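Local coordinates for FdhC (Acinetobacter nosocomialis, PDB 5KTC), which transfers an (R)-3-hydroxybutanoyl group from coenzyme A to the 3-amino group of a dTDP-linked 3,6-dideoxy-D-galactose, as a sugar N-acyltransferase of the GNAT superfamily, at residues A21-I24 / C25-N29; A48-I51 / R52-N56. All coordinates share one frame; numbering follows the deposited sequence.

Interaction 1 of 2, residues A21-I24 / C25-N29. With FUH ([[(2~{R},3~{S},5~{R})-5-[5-methyl-2,4-bis(oxidanylidene)pyrimidin-1-yl]-3-oxidanyl-oxolan-2-yl]methoxy-oxidanyl-phosphoryl] [(2~{R},3~{R},4~{S},5~{R},6~{R})-6-methyl-3,5-bis(oxidanyl)-4-[[(3~{R})-3-oxidanylbutanoyl]amino]oxan-2-yl] hydrogen phosphate), chain C.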
loop_
_atom_site.group_PDB
_atom_site.type_symbol
_atom_site.label_atom_id
_atom_site.label_comp_id
_atom_site.label_asym_id
_atom_site.label_seq_id
_atom_site.Cartn_x
_atom_site.Cartn_y
_atom_site.Cartn_z
ATOM N N ALA A 21 15.820 -1.071 7.539
ATOM C CA ALA A 21 16.279 0.260 7.176
ATOM C C ALA A 21 17.102 0.290 5.921
ATOM O O ALA A 21 16.902 1.156 5.094
ATOM C CB ALA A 21 17.004 0.899 8.345
ATOM N N GLU A 22 18.039 -0.629 5.764
ATOM C CA GLU A 22 18.821 -0.634 4.556
ATOM C C GLU A 22 17.996 -0.900 3.301
ATOM O O GLU A 22 18.233 -0.264 2.285
ATOM C CB GLU A 22 19.955 -1.642 4.616
ATOM C CG GLU A 22 20.715 -1.816 3.307
ATOM C CD GLU A 22 21.939 -2.704 3.473
ATOM O OE1 GLU A 22 22.910 -2.455 2.738
ATOM O OE2 GLU A 22 21.934 -3.629 4.339
ATOM N N PHE A 23 17.086 -1.877 3.344
ATOM C CA PHE A 23 16.249 -2.128 2.191
ATOM C C PHE A 23 15.434 -0.869 1.790
ATOM O O PHE A 23 15.290 -0.561 0.610
ATOM C CB PHE A 23 15.279 -3.261 2.511
ATOM C CG PHE A 23 14.279 -3.486 1.404
ATOM C CD1 PHE A 23 14.721 -3.941 0.171
ATOM C CD2 PHE A 23 12.960 -3.090 1.546
ATOM C CE1 PHE A 23 13.847 -4.094 -0.871
ATOM C CE2 PHE A 23 12.094 -3.197 0.497
ATOM C CZ PHE A 23 12.518 -3.717 -0.694
ATOM N N ILE A 24 14.915 -0.202 2.806
ATOM C CA ILE A 24 14.107 0.998 2.644
ATOM C C ILE A 24 14.953 2.135 2.084
ATOM O O ILE A 24 14.528 2.750 1.105
ATOM C CB ILE A 24 13.351 1.401 3.897
ATOM C CG1 ILE A 24 12.287 0.343 4.222
ATOM C CG2 ILE A 24 12.583 2.684 3.627
ATOM C CD1 ILE A 24 11.536 0.558 5.507
ATOM N N CYS A 25 16.120 2.404 2.686
ATOM C CA CYS A 25 16.998 3.466 2.156
ATOM C C CYS A 25 17.273 3.234 0.686
ATOM O O CYS A 25 17.150 4.132 -0.130
ATOM C CB CYS A 25 18.356 3.511 2.875
ATOM S SG CYS A 25 18.232 4.291 4.462
ATOM N N THR A 26 17.633 2.006 0.340
ATOM C CA THR A 26 17.974 1.685 -1.020
ATOM C C THR A 26 16.833 1.859 -1.966
ATOM O O THR A 26 17.016 2.408 -3.020
ATOM C CB THR A 26 18.572 0.280 -1.102
ATOM O OG1 THR A 26 19.789 0.268 -0.351
ATOM C CG2 THR A 26 18.872 -0.114 -2.538
ATOM N N LEU A 27 15.648 1.399 -1.576
ATOM C CA LEU A 27 14.482 1.512 -2.417
ATOM C C LEU A 27 14.139 2.981 -2.698
ATOM O O LEU A 27 13.964 3.355 -3.851
ATOM C CB LEU A 27 13.295 0.835 -1.731
ATOM C CG LEU A 27 11.973 0.713 -2.450
ATOM C CD1 LEU A 27 12.110 -0.261 -3.612
ATOM C CD2 LEU A 27 10.909 0.241 -1.406
ATOM N N ARG A 28 14.067 3.768 -1.612
ATOM C CA ARG A 28 13.613 5.173 -1.667
ATOM C C ARG A 28 14.620 6.107 -2.380
ATOM O O ARG A 28 14.223 7.148 -2.915
ATOM C CB ARG A 28 13.341 5.651 -0.271
ATOM C CG ARG A 28 12.044 5.066 0.317
ATOM C CD ARG A 28 11.735 5.712 1.657
ATOM N NE ARG A 28 11.264 7.088 1.444
ATOM C CZ ARG A 28 9.999 7.477 1.287
ATOM N NH1 ARG A 28 8.969 6.611 1.340
ATOM N NH2 ARG A 28 9.753 8.770 1.006
ATOM N N ASN A 29 15.897 5.699 -2.442
ATOM C CA ASN A 29 16.941 6.460 -3.116
ATOM C C ASN A 29 17.254 5.928 -4.504
ATOM O O ASN A 29 18.245 6.345 -5.131
ATOM C CB ASN A 29 18.177 6.517 -2.218
ATOM C CG ASN A 29 17.988 7.462 -1.032
ATOM O OD1 ASN A 29 18.155 8.656 -1.170
ATOM N ND2 ASN A 29 17.621 6.946 0.113
HETATM O O1 FUH C . 2.016 6.563 -2.283
HETATM C C1 FUH C . 1.143 7.420 -2.366
HETATM C C2 FUH C . -0.291 7.097 -2.628
HETATM C C3 FUH C . -0.466 5.774 -3.327
HETATM O O2 FUH C . -0.460 5.932 -4.768
HETATM C C4 FUH C . -1.799 5.160 -2.980
HETATM N N1 FUH C . 1.416 8.773 -2.181
HETATM C C5 FUH C . 2.694 9.191 -1.592
HETATM C C6 FUH C . 3.312 10.366 -2.372
HETATM O O3 FUH C . 2.388 11.369 -2.393
HETATM C C7 FUH C . 4.524 10.971 -1.702
HETATM C C8 FUH C . 4.985 12.321 -2.302
HETATM O O4 FUH C . 4.259 11.217 -0.310
HETATM C C9 FUH C . 2.471 9.600 -0.148
HETATM O O5 FUH C . 2.093 8.486 0.675
HETATM C C10 FUH C . 3.733 10.102 0.431
HETATM O O6 FUH C . 4.661 9.027 0.414
HETATM P P1 FUH C . 6.013 9.080 1.208
HETATM O O7 FUH C . 7.073 9.821 0.482
HETATM O O8 FUH C . 6.385 7.606 1.379
HETATM O O9 FUH C . 5.778 9.521 2.719
HETATM P P2 FUH C . 5.647 10.961 3.404
HETATM O O10 FUH C . 4.407 10.935 4.230
HETATM O O11 FUH C . 5.628 11.984 2.277
HETATM O O12 FUH C . 6.960 10.939 4.265
HETATM C C11 FUH C . 7.061 11.762 5.432
HETATM C C12 FUH C . 8.516 12.094 5.644
HETATM C C13 FUH C . 9.246 12.546 4.362
HETATM O O13 FUH C . 10.250 13.538 4.637
HETATM C C14 FUH C . 10.002 11.312 3.887
HETATM C C15 FUH C . 10.297 10.628 5.199
HETATM O O14 FUH C . 9.215 10.936 6.114
HETATM N N2 FUH C . 10.305 9.149 5.188
HETATM C C16 FUH C . 9.169 8.441 4.933
HETATM C C17 FUH C . 9.184 7.046 4.993
HETATM C C18 FUH C . 7.945 6.217 4.734
HETATM C C19 FUH C . 10.433 6.420 5.292
HETATM O O15 FUH C . 10.480 5.127 5.408
HETATM N N3 FUH C . 11.536 7.141 5.539
HETATM C C20 FUH C . 11.447 8.475 5.527
HETATM O O16 FUH C . 12.543 9.180 5.745
#
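The carbonyl oxygen Glu22 O is gripped twice on helix 21-28, the first helix after the opening strand of the GNAT fold: Thr26 N reaches it at 3.0 Å, and Thr26 OG1 at 3.1 Å from the opposite face of the carbonyl plane. The hydroxyl can turn back on the preceding turn because OG1 lies beside its own backbone N (chi1 -63°). A similar double grip closes the helix. Cys25 O accepts from the backbone N of Asn29, the first residue to leave helical geometry, and from its side chain, with ND2 2.9 Å away and Cys25 O nearly in the amide plane. Phe23 and Leu27 run side by side on the face toward Pro76, Thr79 and Asn100, CE2 of the ring lying 4.1 Å from Leu27 CD2.

Ile24 and Arg28 carry the pocket side. Arg28 CD packs 3.7 Å from Ile24 CG2; beyond it the bend at chi3 (73°) sets the guanidinium over the thymine, with C17 above one face and toward its rim. Phosphorus P1 sits in the guanidinium plane, at its edge, which fits two-pronged binding of that phosphate. Ser40 OG and Ser38 O accept from NE and NH2 and should fix the group's rotation. The prongs are NH2 to FUH O7 at 2.9 Å, and NH1 to FUH O8 at 2.8 Å with an N-H...O angle of 167°.

Interaction 2 of 2, residues A48-I51 / R52-N56. With FUH ([[(2~{R},3~{S},5~{R})-5-[5-methyl-2,4-bis(oxidanylidene)pyrimidin-1-yl]-3-oxidanyl-oxolan-2-yl]methoxy-oxidanyl-phosphoryl] [(2~{R},3~{R},4~{S},5~{R},6~{R})-6-methyl-3,5-bis(oxidanyl)-4-[[(3~{R})-3-oxidanylbutanoyl]amino]oxan-2-yl] hydrogen phosphate), chain C.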
loop_
_atom_site.group_PDB
_atom_site.type_symbol
_atom_site.label_atom_id
_atom_site.label_comp_id
_atom_site.label_asym_id
_atom_site.label_seq_id
_atom_site.Cartn_x
_atom_site.Cartn_y
_atom_site.Cartn_z
ATOM N N ALA A 48 16.778 3.872 10.303
ATOM C CA ALA A 48 16.480 3.065 11.479
ATOM C C ALA A 48 15.805 3.946 12.501
ATOM O O ALA A 48 14.785 3.530 13.117
ATOM C CB ALA A 48 17.732 2.455 12.091
ATOM N N GLU A 49 16.331 5.175 12.682
ATOM C CA GLU A 49 15.689 6.080 13.630
ATOM C C GLU A 49 14.231 6.433 13.238
ATOM O O GLU A 49 13.359 6.477 14.078
ATOM C CB GLU A 49 16.492 7.384 13.899
ATOM C CG GLU A 49 15.827 8.180 15.054
ATOM C CD GLU A 49 16.373 9.580 15.298
ATOM O OE1 GLU A 49 15.593 10.401 15.896
ATOM O OE2 GLU A 49 17.551 9.843 14.907
ATOM N N TRP A 50 14.009 6.756 11.972
ATOM C CA TRP A 50 12.660 6.995 11.427
ATOM C C TRP A 50 11.743 5.815 11.781
ATOM O O TRP A 50 10.590 6.008 12.185
ATOM C CB TRP A 50 12.700 7.205 9.888
ATOM C CG TRP A 50 11.440 7.844 9.321
ATOM C CD1 TRP A 50 11.227 9.192 9.003
ATOM C CD2 TRP A 50 10.212 7.192 9.036
ATOM N NE1 TRP A 50 9.936 9.381 8.542
ATOM C CE2 TRP A 50 9.290 8.181 8.574
ATOM C CE3 TRP A 50 9.768 5.859 9.139
ATOM C CZ2 TRP A 50 7.971 7.870 8.223
ATOM C CZ3 TRP A 50 8.427 5.571 8.782
ATOM C CH2 TRP A 50 7.567 6.564 8.328
ATOM N N ILE A 51 12.260 4.614 11.622
ATOM C CA ILE A 51 11.439 3.401 11.905
ATOM C C ILE A 51 11.132 3.262 13.416
ATOM O O ILE A 51 10.025 2.883 13.829
ATOM C CB ILE A 51 12.139 2.168 11.366
ATOM C CG1 ILE A 51 12.258 2.226 9.843
ATOM C CG2 ILE A 51 11.412 0.888 11.815
ATOM C CD1 ILE A 51 13.139 1.110 9.293
ATOM N N ARG A 52 12.096 3.630 14.255
ATOM C CA ARG A 52 11.904 3.553 15.715
ATOM C C ARG A 52 10.749 4.439 16.182
ATOM O O ARG A 52 9.924 4.001 16.938
ATOM C CB ARG A 52 13.245 3.853 16.426
ATOM C CG ARG A 52 13.359 3.613 17.942
ATOM C CD ARG A 52 14.772 4.046 18.448
ATOM N NE ARG A 52 15.855 3.515 17.578
ATOM C CZ ARG A 52 16.781 4.223 16.889
ATOM N NH1 ARG A 52 16.889 5.553 16.959
ATOM N NH2 ARG A 52 17.630 3.575 16.102
ATOM N N ASN A 53 10.705 5.684 15.695
ATOM C CA ASN A 53 9.600 6.614 15.902
ATOM C C ASN A 53 8.301 6.093 15.325
ATOM O O ASN A 53 7.217 6.139 15.965
ATOM C CB ASN A 53 9.943 7.985 15.268
ATOM C CG ASN A 53 10.992 8.711 16.079
ATOM O OD1 ASN A 53 12.064 9.099 15.585
ATOM N ND2 ASN A 53 10.719 8.788 17.377
ATOM N N TYR A 54 8.433 5.540 14.140
ATOM C CA TYR A 54 7.298 4.891 13.478
ATOM C C TYR A 54 6.728 3.778 14.406
ATOM O O TYR A 54 5.538 3.689 14.561
ATOM C CB TYR A 54 7.666 4.333 12.086
ATOM C CG TYR A 54 6.716 3.155 11.797
ATOM C CD1 TYR A 54 5.362 3.362 11.545
ATOM C CD2 TYR A 54 7.159 1.864 11.942
ATOM C CE1 TYR A 54 4.482 2.278 11.419
ATOM C CE2 TYR A 54 6.301 0.786 11.824
ATOM C CZ TYR A 54 4.978 0.995 11.529
ATOM O OH TYR A 54 4.143 -0.129 11.401
ATOM N N LYS A 55 7.608 3.000 15.033
ATOM C CA LYS A 55 7.181 1.907 15.901
ATOM C C LYS A 55 6.359 2.333 17.120
ATOM O O LYS A 55 5.469 1.585 17.561
ATOM C CB LYS A 55 8.342 1.012 16.320
ATOM C CG LYS A 55 8.717 -0.061 15.289
ATOM C CD LYS A 55 7.596 -1.072 15.032
ATOM C CE LYS A 55 8.101 -2.338 14.415
ATOM N NZ LYS A 55 7.044 -3.060 13.684
ATOM N N ASN A 56 6.650 3.531 17.633
ATOM C CA ASN A 56 5.837 4.122 18.694
ATOM C C ASN A 56 4.458 4.428 18.213
ATOM O O ASN A 56 3.484 4.167 18.922
ATOM C CB ASN A 56 6.425 5.424 19.219
ATOM C CG ASN A 56 7.782 5.255 19.860
ATOM O OD1 ASN A 56 8.142 4.187 20.393
ATOM N ND2 ASN A 56 8.573 6.330 19.794
HETATM O O1 FUH C . 2.016 6.563 -2.283
HETATM C C1 FUH C . 1.143 7.420 -2.366
HETATM C C2 FUH C . -0.291 7.097 -2.628
HETATM C C3 FUH C . -0.466 5.774 -3.327
HETATM O O2 FUH C . -0.460 5.932 -4.768
HETATM C C4 FUH C . -1.799 5.160 -2.980
HETATM N N1 FUH C . 1.416 8.773 -2.181
HETATM C C5 FUH C . 2.694 9.191 -1.592
HETATM C C6 FUH C . 3.312 10.366 -2.372
HETATM O O3 FUH C . 2.388 11.369 -2.393
HETATM C C7 FUH C . 4.524 10.971 -1.702
HETATM C C8 FUH C . 4.985 12.321 -2.302
HETATM O O4 FUH C . 4.259 11.217 -0.310
HETATM C C9 FUH C . 2.471 9.600 -0.148
HETATM O O5 FUH C . 2.093 8.486 0.675
HETATM C C10 FUH C . 3.733 10.102 0.431
HETATM O O6 FUH C . 4.661 9.027 0.414
HETATM P P1 FUH C . 6.013 9.080 1.208
HETATM O O7 FUH C . 7.073 9.821 0.482
HETATM O O8 FUH C . 6.385 7.606 1.379
HETATM O O9 FUH C . 5.778 9.521 2.719
HETATM P P2 FUH C . 5.647 10.961 3.404
HETATM O O10 FUH C . 4.407 10.935 4.230
HETATM O O11 FUH C . 5.628 11.984 2.277
HETATM O O12 FUH C . 6.960 10.939 4.265
HETATM C C11 FUH C . 7.061 11.762 5.432
HETATM C C12 FUH C . 8.516 12.094 5.644
HETATM C C13 FUH C . 9.246 12.546 4.362
HETATM O O13 FUH C . 10.250 13.538 4.637
HETATM C C14 FUH C . 10.002 11.312 3.887
HETATM C C15 FUH C . 10.297 10.628 5.199
HETATM O O14 FUH C . 9.215 10.936 6.114
HETATM N N2 FUH C . 10.305 9.149 5.188
HETATM C C16 FUH C . 9.169 8.441 4.933
HETATM C C17 FUH C . 9.184 7.046 4.993
HETATM C C18 FUH C . 7.945 6.217 4.734
HETATM C C19 FUH C . 10.433 6.420 5.292
HETATM O O15 FUH C . 10.480 5.127 5.408
HETATM N N3 FUH C . 11.536 7.141 5.539
HETATM C C20 FUH C . 11.447 8.475 5.527
HETATM O O16 FUH C . 12.543 9.180 5.745
#
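Helix 44-59 supplies one wall of the thymine-nucleotide pocket, and its turn from Trp50 to Tyr54 joins that wall to the sheet. Trp50 spreads its indole over the thymine, with C19 of the base 3.7 Å above the ring plane and over its centre. NE1 approaches the deoxyribose ring oxygen O14 at 3.0 Å, but O14 lies well out of the indole plane, on the thymine side, and the N-H...O angle of 127° makes the hydrogen bond weak, so the broad ring contact accounts for most of the meeting. With CG anti to the backbone N (chi1 -163°), the indole leans out from the helix toward the thymine and also forward enough for CZ3 to pack 3.6 Å from Tyr54 CB. The two side chains then diverge, the phenol running to strand 63-70, where Tyr54 OH bonds to Tyr65 N.

Ile51 O receives Lys55 N at 2.7 Å, while Tyr54 CD2 brings its ring edge to 3.6 Å from the same oxygen. On the exposed face, Arg52 doubles back through its bend at chi3 (-47°) and lays NH1 3.4 Å from Glu49 CG. Glu49 OE2 remains 4.8 Å from Arg52 NH1, too far for a salt bridge. One helix face meeting ligand and sheet while another carries charged residues marks an amphipathic helix, here in the segment after the first strand that helps form the acceptor side of GNAT enzymes.

How the interactions relate
Interactions 1 and 2 lie on successive helices, with centres about 14 Å apart, and they meet directly. Ala21 CB packs 3.6 Å from Ala48 N, and the isoleucine tips touch, Ile24 CD1 being 4.1 Å from Ile51 CD1, so apolar packing joins the two helices behind the ligand. Both then reach the nucleotide part of the bound product from opposite faces of the thymine: the Arg28 guanidinium lies over part of one and the Trp50 indole over the other, in roughly parallel planes. The work is divided, since 25-29 also holds a phosphate, whereas 48-51 reaches the deoxyribose. Gln47, just before 48-51, touches helix 21-28 and hydrogen-bonds to the same ligand.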